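Local coordinates for protein glucosidase (Croceicoccus marinus, PDB 5Z3K) that probably hydrolyses O-glycosidic bonds, acting as a beta-glucosidase of glycoside hydrolase family 39, at residues S56-S61 with F301-T306; N132-Y137 with S150-G155; E174-A179 with E208-Y213; A178-V183 with L190-P195. All coordinates share one frame; numbering follows the deposited sequence.

Interaction 1 of 4, residues S56-S61 with F301-T306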
# COMPACT_ATOMS: atom_id res chain seq x y z
N SER A 56 8.85 -0.61 -5.32
CA SER A 56 10.28 -0.31 -5.31
C SER A 56 10.58 1.16 -5.59
O SER A 56 11.75 1.55 -5.55
CB SER A 56 11.00 -1.17 -6.35
OG SER A 56 10.61 -0.79 -7.68
N TYR A 57 9.56 1.97 -5.87
CA TYR A 57 9.79 3.31 -6.41
C TYR A 57 10.64 4.17 -5.47
O TYR A 57 11.49 4.94 -5.93
CB TYR A 57 8.43 3.97 -6.69
CG TYR A 57 8.54 5.37 -7.25
CD1 TYR A 57 8.82 5.57 -8.60
CD2 TYR A 57 8.35 6.49 -6.45
CE1 TYR A 57 8.92 6.86 -9.13
CE2 TYR A 57 8.43 7.78 -6.97
CZ TYR A 57 8.72 7.95 -8.31
OH TYR A 57 8.83 9.22 -8.83
N ASP A 58 10.47 4.03 -4.16
CA ASP A 58 11.23 4.89 -3.26
C ASP A 58 12.66 4.41 -3.04
O ASP A 58 13.48 5.16 -2.49
CB ASP A 58 10.47 5.07 -1.95
CG ASP A 58 9.16 5.80 -2.16
OD1 ASP A 58 9.17 6.91 -2.72
OD2 ASP A 58 8.10 5.24 -1.82
N TRP A 59 13.00 3.20 -3.48
CA TRP A 59 14.39 2.77 -3.50
C TRP A 59 15.21 3.62 -4.47
O TRP A 59 14.68 4.39 -5.28
CB TRP A 59 14.49 1.30 -3.92
CG TRP A 59 13.74 0.31 -3.07
CD1 TRP A 59 13.13 0.52 -1.84
CD2 TRP A 59 13.52 -1.07 -3.38
NE1 TRP A 59 12.55 -0.64 -1.39
CE2 TRP A 59 12.77 -1.63 -2.32
CE3 TRP A 59 13.88 -1.90 -4.46
CZ2 TRP A 59 12.38 -2.98 -2.30
CZ3 TRP A 59 13.49 -3.23 -4.45
CH2 TRP A 59 12.74 -3.76 -3.37
N VAL A 60 16.53 3.47 -4.38
CA VAL A 60 17.43 4.02 -5.38
C VAL A 60 17.55 2.97 -6.49
O VAL A 60 18.59 2.31 -6.63
CB VAL A 60 18.79 4.38 -4.75
CG1 VAL A 60 19.77 4.93 -5.80
CG2 VAL A 60 18.59 5.40 -3.63
N SER A 61 16.48 2.81 -7.28
CA SER A 61 16.33 1.70 -8.22
C SER A 61 15.61 2.16 -9.47
O SER A 61 14.68 1.50 -9.97
CB SER A 61 15.58 0.53 -7.59
OG SER A 61 16.24 0.11 -6.40
N PHE A 301 0.70 0.99 0.94
CA PHE A 301 0.67 2.09 1.89
C PHE A 301 1.92 2.95 1.76
O PHE A 301 3.04 2.43 1.68
CB PHE A 301 0.59 1.57 3.32
CG PHE A 301 0.74 2.65 4.36
CD1 PHE A 301 -0.37 3.42 4.72
CD2 PHE A 301 1.97 2.92 4.94
CE1 PHE A 301 -0.26 4.41 5.68
CE2 PHE A 301 2.11 3.92 5.89
CZ PHE A 301 0.99 4.68 6.26
N PHE A 302 1.74 4.27 1.80
CA PHE A 302 2.81 5.25 1.59
C PHE A 302 3.02 6.05 2.87
O PHE A 302 2.11 6.76 3.30
CB PHE A 302 2.42 6.18 0.43
CG PHE A 302 3.46 7.23 0.12
CD1 PHE A 302 4.62 6.89 -0.57
CD2 PHE A 302 3.28 8.55 0.50
CE1 PHE A 302 5.58 7.85 -0.87
CE2 PHE A 302 4.23 9.52 0.20
CZ PHE A 302 5.38 9.16 -0.49
N ARG A 303 4.20 5.93 3.50
CA ARG A 303 5.28 4.97 3.22
C ARG A 303 5.80 4.47 4.57
O ARG A 303 5.87 5.25 5.53
CB ARG A 303 6.41 5.63 2.42
CG ARG A 303 6.89 6.98 2.98
CD ARG A 303 7.82 7.73 1.99
NE ARG A 303 9.17 7.16 2.00
CZ ARG A 303 10.17 7.53 1.20
NH1 ARG A 303 9.99 8.47 0.28
NH2 ARG A 303 11.34 6.93 1.31
N ALA A 304 6.15 3.18 4.66
CA ALA A 304 6.54 2.55 5.92
C ALA A 304 8.05 2.67 6.17
O ALA A 304 8.78 1.68 6.34
CB ALA A 304 6.10 1.09 5.95
N ASP A 305 8.54 3.91 6.21
CA ASP A 305 9.93 4.14 6.61
C ASP A 305 10.00 5.50 7.28
O ASP A 305 8.98 6.07 7.66
CB ASP A 305 10.90 3.96 5.42
CG ASP A 305 10.71 5.01 4.30
OD1 ASP A 305 9.97 6.01 4.46
OD2 ASP A 305 11.35 4.81 3.23
N THR A 306 11.23 6.01 7.47
CA THR A 306 11.39 7.31 8.12
C THR A 306 11.00 8.47 7.23
O THR A 306 11.01 9.61 7.70
CB THR A 306 12.83 7.52 8.58
OG1 THR A 306 13.68 7.69 7.43
CG2 THR A 306 13.28 6.33 9.41
O HOH W 1 13.55 7.57 -1.25
O HOH W 2 11.32 8.35 -2.42

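Interaction 2 of 4, residues N132-Y137 with S150-G155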
# COMPACT_ATOMS: atom_id res chain seq x y z
N ASN A 132 16.43 -7.20 -19.82
CA ASN A 132 17.48 -7.83 -19.03
C ASN A 132 17.42 -7.45 -17.56
O ASN A 132 17.93 -8.21 -16.73
CB ASN A 132 18.86 -7.49 -19.61
CG ASN A 132 19.14 -8.26 -20.89
OD1 ASN A 132 18.53 -9.30 -21.15
ND2 ASN A 132 20.07 -7.75 -21.70
N ILE A 133 16.85 -6.30 -17.21
CA ILE A 133 16.55 -6.04 -15.81
C ILE A 133 15.56 -7.07 -15.30
O ILE A 133 15.71 -7.63 -14.21
CB ILE A 133 16.03 -4.60 -15.62
CG1 ILE A 133 17.17 -3.61 -15.86
CG2 ILE A 133 15.39 -4.42 -14.23
CD1 ILE A 133 16.71 -2.21 -16.14
N VAL A 134 14.54 -7.37 -16.11
CA VAL A 134 13.55 -8.37 -15.72
C VAL A 134 14.20 -9.74 -15.62
O VAL A 134 13.95 -10.49 -14.68
CB VAL A 134 12.36 -8.36 -16.70
CG1 VAL A 134 11.38 -9.47 -16.37
CG2 VAL A 134 11.66 -7.01 -16.68
N ARG A 135 15.04 -10.09 -16.60
CA ARG A 135 15.72 -11.38 -16.57
C ARG A 135 16.65 -11.49 -15.37
O ARG A 135 16.85 -12.58 -14.83
CB ARG A 135 16.50 -11.59 -17.87
CG ARG A 135 15.63 -11.95 -19.05
CD ARG A 135 16.45 -12.28 -20.31
NE ARG A 135 15.55 -12.51 -21.43
CZ ARG A 135 14.80 -13.60 -21.58
NH1 ARG A 135 14.86 -14.58 -20.68
NH2 ARG A 135 13.99 -13.72 -22.62
N HIS A 136 17.25 -10.38 -14.96
CA HIS A 136 18.10 -10.40 -13.78
C HIS A 136 17.30 -10.74 -12.52
O HIS A 136 17.77 -11.48 -11.65
CB HIS A 136 18.82 -9.06 -13.62
CG HIS A 136 19.63 -8.95 -12.38
ND1 HIS A 136 20.87 -9.54 -12.24
CD2 HIS A 136 19.38 -8.31 -11.21
CE1 HIS A 136 21.36 -9.27 -11.04
NE2 HIS A 136 20.47 -8.53 -10.39
N TYR A 137 16.07 -10.23 -12.41
CA TYR A 137 15.30 -10.46 -11.20
C TYR A 137 14.33 -11.63 -11.29
O TYR A 137 13.76 -12.01 -10.26
CB TYR A 137 14.55 -9.18 -10.80
CG TYR A 137 15.54 -8.16 -10.28
CD1 TYR A 137 16.25 -8.40 -9.10
CD2 TYR A 137 15.82 -7.00 -10.99
CE1 TYR A 137 17.18 -7.50 -8.63
CE2 TYR A 137 16.76 -6.08 -10.52
CZ TYR A 137 17.43 -6.34 -9.34
OH TYR A 137 18.39 -5.46 -8.88
N SER A 150 7.22 -10.33 -9.06
CA SER A 150 6.02 -10.82 -9.72
C SER A 150 5.26 -9.75 -10.49
O SER A 150 4.49 -10.08 -11.40
CB SER A 150 5.08 -11.46 -8.69
OG SER A 150 4.63 -10.48 -7.77
N HIS A 151 5.45 -8.48 -10.14
CA HIS A 151 4.68 -7.39 -10.69
C HIS A 151 5.62 -6.30 -11.19
O HIS A 151 6.55 -5.91 -10.48
CB HIS A 151 3.73 -6.81 -9.63
CG HIS A 151 2.54 -7.67 -9.37
ND1 HIS A 151 2.62 -8.90 -8.77
CD2 HIS A 151 1.22 -7.46 -9.63
CE1 HIS A 151 1.41 -9.43 -8.67
NE2 HIS A 151 0.55 -8.57 -9.18
N TRP A 152 5.37 -5.82 -12.41
CA TRP A 152 6.20 -4.80 -13.04
C TRP A 152 5.31 -3.63 -13.43
O TRP A 152 4.38 -3.77 -14.24
CB TRP A 152 6.95 -5.38 -14.25
CG TRP A 152 7.95 -6.42 -13.83
CD1 TRP A 152 7.71 -7.74 -13.59
CD2 TRP A 152 9.34 -6.21 -13.55
NE1 TRP A 152 8.88 -8.37 -13.20
CE2 TRP A 152 9.89 -7.45 -13.17
CE3 TRP A 152 10.18 -5.09 -13.60
CZ2 TRP A 152 11.23 -7.61 -12.85
CZ3 TRP A 152 11.52 -5.25 -13.28
CH2 TRP A 152 12.03 -6.50 -12.90
N GLU A 153 5.58 -2.47 -12.83
CA GLU A 153 4.79 -1.27 -13.04
C GLU A 153 5.57 -0.30 -13.90
O GLU A 153 6.73 -0.00 -13.62
CB GLU A 153 4.43 -0.60 -11.71
CG GLU A 153 3.55 0.67 -11.85
CD GLU A 153 3.25 1.32 -10.51
OE1 GLU A 153 2.14 1.89 -10.34
OE2 GLU A 153 4.13 1.27 -9.63
N PHE A 154 4.91 0.23 -14.93
CA PHE A 154 5.48 1.32 -15.71
C PHE A 154 4.75 2.61 -15.39
O PHE A 154 3.55 2.73 -15.66
CB PHE A 154 5.42 1.06 -17.21
CG PHE A 154 6.03 2.18 -18.01
CD1 PHE A 154 7.40 2.20 -18.25
CD2 PHE A 154 5.26 3.24 -18.47
CE1 PHE A 154 7.99 3.26 -18.96
CE2 PHE A 154 5.83 4.29 -19.18
CZ PHE A 154 7.20 4.30 -19.41
N GLY A 155 5.48 3.59 -14.87
CA GLY A 155 4.92 4.91 -14.66
C GLY A 155 4.86 5.36 -13.21
O GLY A 155 4.79 4.54 -12.29

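Interaction 3 of 4, residues E174-A179 with E208-Y213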
# COMPACT_ATOMS: atom_id res chain seq x y z
N GLU A 174 4.21 4.43 -25.95
CA GLU A 174 5.13 3.55 -26.64
C GLU A 174 6.13 2.94 -25.66
O GLU A 174 6.51 1.77 -25.80
CB GLU A 174 5.84 4.30 -27.77
CG GLU A 174 4.92 4.67 -28.92
CD GLU A 174 4.34 3.45 -29.63
OE1 GLU A 174 3.10 3.39 -29.81
OE2 GLU A 174 5.12 2.56 -30.03
N MSE A 175 6.53 3.71 -24.66
CA MSE A 175 7.40 3.22 -23.60
C MSE A 175 6.70 2.13 -22.79
O MSE A 175 7.31 1.12 -22.44
CB MSE A 175 7.83 4.36 -22.70
CG MSE A 175 8.91 5.23 -23.29
SE MSE A 175 9.36 6.74 -22.17
CE MSE A 175 10.37 5.83 -20.74
N TYR A 176 5.41 2.33 -22.50
CA TYR A 176 4.65 1.29 -21.82
C TYR A 176 4.63 0.01 -22.64
O TYR A 176 4.87 -1.08 -22.12
CB TYR A 176 3.22 1.75 -21.52
CG TYR A 176 2.47 0.62 -20.85
CD1 TYR A 176 2.75 0.28 -19.53
CD2 TYR A 176 1.52 -0.13 -21.54
CE1 TYR A 176 2.11 -0.77 -18.91
CE2 TYR A 176 0.87 -1.18 -20.92
CZ TYR A 176 1.17 -1.50 -19.60
OH TYR A 176 0.55 -2.53 -18.97
N ALA A 177 4.35 0.13 -23.94
CA ALA A 177 4.27 -1.07 -24.77
C ALA A 177 5.61 -1.79 -24.84
O ALA A 177 5.66 -3.02 -24.82
CB ALA A 177 3.77 -0.71 -26.18
N ALA A 178 6.71 -1.03 -24.91
CA ALA A 178 8.03 -1.64 -24.91
C ALA A 178 8.28 -2.41 -23.62
O ALA A 178 8.78 -3.54 -23.64
CB ALA A 178 9.11 -0.58 -25.12
N ALA A 179 7.93 -1.80 -22.48
CA ALA A 179 8.11 -2.48 -21.20
C ALA A 179 7.23 -3.72 -21.10
O ALA A 179 7.69 -4.78 -20.64
CB ALA A 179 7.81 -1.51 -20.06
N GLU A 208 -8.24 7.92 -19.61
CA GLU A 208 -8.91 7.48 -20.84
C GLU A 208 -7.91 7.25 -21.97
O GLU A 208 -7.98 6.24 -22.68
CB GLU A 208 -9.96 8.51 -21.25
CG GLU A 208 -11.26 8.43 -20.45
CD GLU A 208 -11.22 9.22 -19.14
OE1 GLU A 208 -10.12 9.60 -18.68
OE2 GLU A 208 -12.32 9.46 -18.57
N GLY A 209 -6.99 8.19 -22.17
CA GLY A 209 -6.04 8.06 -23.27
C GLY A 209 -5.12 6.86 -23.13
O GLY A 209 -4.75 6.23 -24.13
N PHE A 210 -4.74 6.52 -21.89
CA PHE A 210 -3.93 5.33 -21.66
C PHE A 210 -4.74 4.06 -21.91
O PHE A 210 -4.29 3.15 -22.62
CB PHE A 210 -3.39 5.36 -20.23
CG PHE A 210 -2.49 4.20 -19.90
CD1 PHE A 210 -1.24 4.09 -20.50
CD2 PHE A 210 -2.89 3.23 -18.99
CE1 PHE A 210 -0.41 3.03 -20.21
CE2 PHE A 210 -2.06 2.16 -18.70
CZ PHE A 210 -0.82 2.06 -19.30
N LEU A 211 -5.94 3.97 -21.33
CA LEU A 211 -6.79 2.80 -21.55
C LEU A 211 -7.14 2.64 -23.02
O LEU A 211 -7.20 1.51 -23.53
CB LEU A 211 -8.06 2.92 -20.71
CG LEU A 211 -7.83 2.72 -19.21
CD1 LEU A 211 -8.97 3.31 -18.39
CD2 LEU A 211 -7.66 1.23 -18.94
N ASP A 212 -7.39 3.75 -23.71
CA ASP A 212 -7.70 3.67 -25.14
C ASP A 212 -6.53 3.11 -25.93
O ASP A 212 -6.71 2.28 -26.82
CB ASP A 212 -8.11 5.05 -25.66
CG ASP A 212 -8.44 5.04 -27.16
OD1 ASP A 212 -9.43 4.39 -27.55
OD2 ASP A 212 -7.72 5.70 -27.93
N TYR A 213 -5.30 3.53 -25.58
CA TYR A 213 -4.12 3.07 -26.30
C TYR A 213 -3.90 1.57 -26.13
O TYR A 213 -3.67 0.85 -27.11
CB TYR A 213 -2.88 3.85 -25.85
CG TYR A 213 -1.61 3.29 -26.46
CD1 TYR A 213 -0.89 2.29 -25.82
CD2 TYR A 213 -1.15 3.76 -27.69
CE1 TYR A 213 0.26 1.77 -26.39
CE2 TYR A 213 -0.00 3.25 -28.26
CZ TYR A 213 0.70 2.25 -27.61
OH TYR A 213 1.85 1.73 -28.17

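Interaction 4 of 4, residues A178-V183 with L190-P195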
# COMPACT_ATOMS: atom_id res chain seq x y z
N ALA A 178 6.71 -1.03 -24.91
CA ALA A 178 8.03 -1.64 -24.91
C ALA A 178 8.28 -2.41 -23.62
O ALA A 178 8.78 -3.54 -23.64
CB ALA A 178 9.11 -0.58 -25.12
N ALA A 179 7.93 -1.80 -22.48
CA ALA A 179 8.11 -2.48 -21.20
C ALA A 179 7.23 -3.72 -21.10
O ALA A 179 7.69 -4.78 -20.64
CB ALA A 179 7.81 -1.51 -20.06
N ALA A 180 5.97 -3.62 -21.52
CA ALA A 180 5.07 -4.77 -21.46
C ALA A 180 5.56 -5.91 -22.34
O ALA A 180 5.55 -7.08 -21.93
CB ALA A 180 3.65 -4.35 -21.85
N ARG A 181 5.98 -5.59 -23.57
CA ARG A 181 6.58 -6.60 -24.44
C ARG A 181 7.78 -7.27 -23.77
O ARG A 181 7.92 -8.50 -23.83
CB ARG A 181 7.02 -5.96 -25.77
CG ARG A 181 5.89 -5.83 -26.79
CD ARG A 181 6.44 -5.56 -28.19
NE ARG A 181 7.36 -4.44 -28.19
CZ ARG A 181 7.00 -3.17 -28.34
NH1 ARG A 181 5.71 -2.86 -28.52
NH2 ARG A 181 7.91 -2.21 -28.33
N ALA A 182 8.65 -6.48 -23.15
CA ALA A 182 9.85 -7.06 -22.54
C ALA A 182 9.50 -7.96 -21.36
O ALA A 182 10.04 -9.06 -21.23
CB ALA A 182 10.82 -5.96 -22.11
N VAL A 183 8.59 -7.52 -20.50
CA VAL A 183 8.20 -8.33 -19.34
C VAL A 183 7.59 -9.65 -19.80
O VAL A 183 7.94 -10.72 -19.30
CB VAL A 183 7.24 -7.54 -18.44
CG1 VAL A 183 6.50 -8.47 -17.48
CG2 VAL A 183 7.98 -6.44 -17.69
N LEU A 190 4.38 -13.15 -15.60
CA LEU A 190 4.59 -11.90 -14.90
C LEU A 190 3.44 -10.94 -15.16
O LEU A 190 2.85 -10.92 -16.24
CB LEU A 190 5.91 -11.26 -15.33
CG LEU A 190 7.17 -12.08 -15.04
CD1 LEU A 190 8.34 -11.50 -15.81
CD2 LEU A 190 7.47 -12.13 -13.53
N LYS A 191 3.11 -10.14 -14.15
CA LYS A 191 2.07 -9.14 -14.27
C LYS A 191 2.71 -7.80 -14.61
O LYS A 191 3.70 -7.41 -13.98
CB LYS A 191 1.25 -9.03 -12.99
CG LYS A 191 0.62 -10.34 -12.53
CD LYS A 191 -0.16 -11.01 -13.66
CE LYS A 191 -0.81 -12.30 -13.17
NZ LYS A 191 -1.13 -13.22 -14.30
N VAL A 192 2.16 -7.12 -15.62
CA VAL A 192 2.63 -5.80 -16.01
C VAL A 192 1.44 -4.86 -16.01
O VAL A 192 0.31 -5.25 -16.33
CB VAL A 192 3.36 -5.82 -17.38
CG1 VAL A 192 2.37 -6.09 -18.54
CG2 VAL A 192 4.16 -4.52 -17.61
N GLY A 193 1.68 -3.61 -15.62
CA GLY A 193 0.61 -2.64 -15.57
C GLY A 193 1.14 -1.25 -15.32
O GLY A 193 2.34 -1.00 -15.35
N GLY A 194 0.21 -0.33 -15.10
CA GLY A 194 0.51 1.08 -15.00
C GLY A 194 -0.80 1.84 -15.04
O GLY A 194 -1.87 1.24 -14.95
N PRO A 195 -0.75 3.17 -15.20
CA PRO A 195 0.42 4.04 -15.33
C PRO A 195 0.69 4.81 -14.05
O PRO A 195 1.46 5.76 -14.07
CB PRO A 195 -0.02 5.01 -16.42
CG PRO A 195 -1.48 5.23 -16.06
CD PRO A 195 -1.99 3.90 -15.53

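Interaction 1 of 4, residues S56-S61 with F301-T306
Asp58 and Arg303 make the charged part of this contact face to face. The Asp58 carboxylate lies over one face of the Arg303 guanidinium, their planes 23° apart. Asp58 OD1 is 3.5 Å from Arg303 NH1 but well out of the guanidinium plane, which makes this salt bridge one of charge alone, with no N-H aimed at the oxygen. A water supplies the directed link, donating to Asp58 OD1 at 2.6 Å and accepting from Arg303 NH1 at 3.0 Å; a second water joins Asp58 O to Arg303 NH2, weakly at the arginine end. Within its own loop, Arg303 bends at chi3 (-78°) and presents its side to Asp305: NE bonds to Asp305 OD1 at 2.8 Å, and NH2 to the syn lone pair of Asp305 OD2 at 2.9 Å. The remaining contact is with an aromatic ring: Asp58 OD2 sits at the edge of Phe302, 3.8 Å from CE1, and is hydrogen-bonded to Ser27. Phe302 is linked to Arg303 by a cis peptide just beyond a barrel strand. Without the guanidinium, as with an alanine here, Asp58 and Asp305 would probably lack the cation between them. Both loops follow strands of the (beta/alpha)8 barrel, on the face where such enzymes carry their active sites; the buried positive charge is shared by two acids, one gripped side-on by two N-H bonds, the other stacked over the face.

Interaction 2 of 4, residues N132-Y137 with S150-G155
Trp152 reaches from strand 151-154 to Val134, Ile133 and Tyr137 on helix 123-138. It puts its indole under Val134: CG2 sits 3.6 Å from the centroid of the six-membered ring and only 3° off its normal, a CH-pi contact straight over the face. The other methyl, Val134 CG1, lies beside the nitrogen side of the indole, 4.0 Å from Trp152 CZ2, and Val134 CA is 3.7 Å from Trp152 CH2, close enough for the helix backbone itself to rest on the ring. At the far end of the indole, Ile133 CG2 lies 4.1 Å from Trp152 CZ3. Tyr137 touches with its CB, 4.2 Å from Trp152 CZ2 and at the edge of the indole. Glu153 leaves the strand in the opposite direction, to a salt bridge with Arg55 and hydrogen bonds with Thr108, Ser225 and Ser263. Phe154 turns back outward, onto helix 169-186. Such an outward aromatic beneath a helix running nearly antiparallel to the strand is the layering of a (beta/alpha)8 barrel, here in the unit of strand 104-109, helix 123-138 and strand 151-154.

Interaction 3 of 4, residues E174-A179 with E208-Y213
Tyr176 and Phe210 both carry CG anti to the backbone N (chi1 178° in Tyr176), which extends each ring from its own helix into the space between the two. Glu174 starts out pointing away from helix 208-216, but its chain folds at chi2 and carries the carboxylate back to Tyr213. The helices 169-186 and 208-216 are successive outer helices of the (beta/alpha)8 barrel, their local axes 11.5 Å apart, and long aromatic side chains span that separation. The central pair is T-shaped: the edge of Phe210 is turned to the face of Tyr176, with centroids 5.0 Å apart and planes at 74°. Phe210 CZ stands over the middle of the tyrosine ring, and Phe210 CE1 comes within 3.8 Å of Tyr176 CG, near the root of the ring. The Tyr176 hydroxyl is hydrogen-bonded to Pro220 O, which helps to fix the ring that Phe210 meets. Replaced by alanine, this tyrosine would probably leave a gap at the Phe210 edge, with that ring free to shift, and Pro220 O without its hydroxyl partner. Nearer the surface, Ala177 CB packs at the edge of Tyr213, 3.7 Å from OH and 4.3 Å from CE1. The phenol ring of Tyr213 stands almost perpendicular to the Glu174 carboxylate. Its OH donates a short 2.6 Å hydrogen bond to Glu174 OE1, met from above the carboxylate plane, 63° out of it.

Interaction 4 of 4, residues A178-V183 with L190-P195
Val183 and Val192 point at each other's segments, and Leu190 closes on Val183 from one end. Val183 CG1, placed anti to the backbone N (chi1 163°), is the methyl that does the work: it lies 3.6 Å from Leu190 CB and 4.1 Å from Val192 CB, so one methyl bridges two residues of the same chain segment. Val183 and Leu190 cross obliquely, and the leucine doubles the contact with its CD1, 3.9 Å from Val183 CG1 and 3.6 Å from Val183 O. Val192 turns both methyls toward Ala180. Its CG1 is 4.0 Å from Ala180 CB, while CG2 is 4.0 Å from Ala180 CA and therefore reaches the helix backbone. Consistent with the small side chain of Ala180, its CA and that of Val192 are 6.1 Å apart. Lys191, between the two residues that face the helix, points away from it, and at Gly193 a side chain would do the same. The side chains that meet are all apolar and buried. They pack the C-terminal half of helix 169-186 against the start of strand 191-197, closing the beta-alpha-beta crossover that began with strand 151-154. Around the contact, helix 123-138 adds Val134 against Val183 and Leu190, strand 151-154 adds Trp152 beside the same two residues, and the Val219-Pro220 loop covers Ala180.

In the fold
All four contacts belong to one (beta/alpha)8 barrel, but to different layers. Interaction 1, buried, charged and partly water-mediated, joins the loops after strands 53-55 and 298-301 and has its centre about 10 Å from that of the chain. Interactions 2 and 4, both buried and apolar, hold outer helices to the neighbouring strands 151-154 and 191-197; their centres are about 8 Å apart, and Val134 of one packs on Leu190 of the other. Interaction 3 lies farthest out, a helix-helix contact mixing buried aromatics with a polar pair nearer the surface. It shares helix 169-186 with interaction 4, and its Tyr176 and Met175 pack on Phe154 of interaction 2.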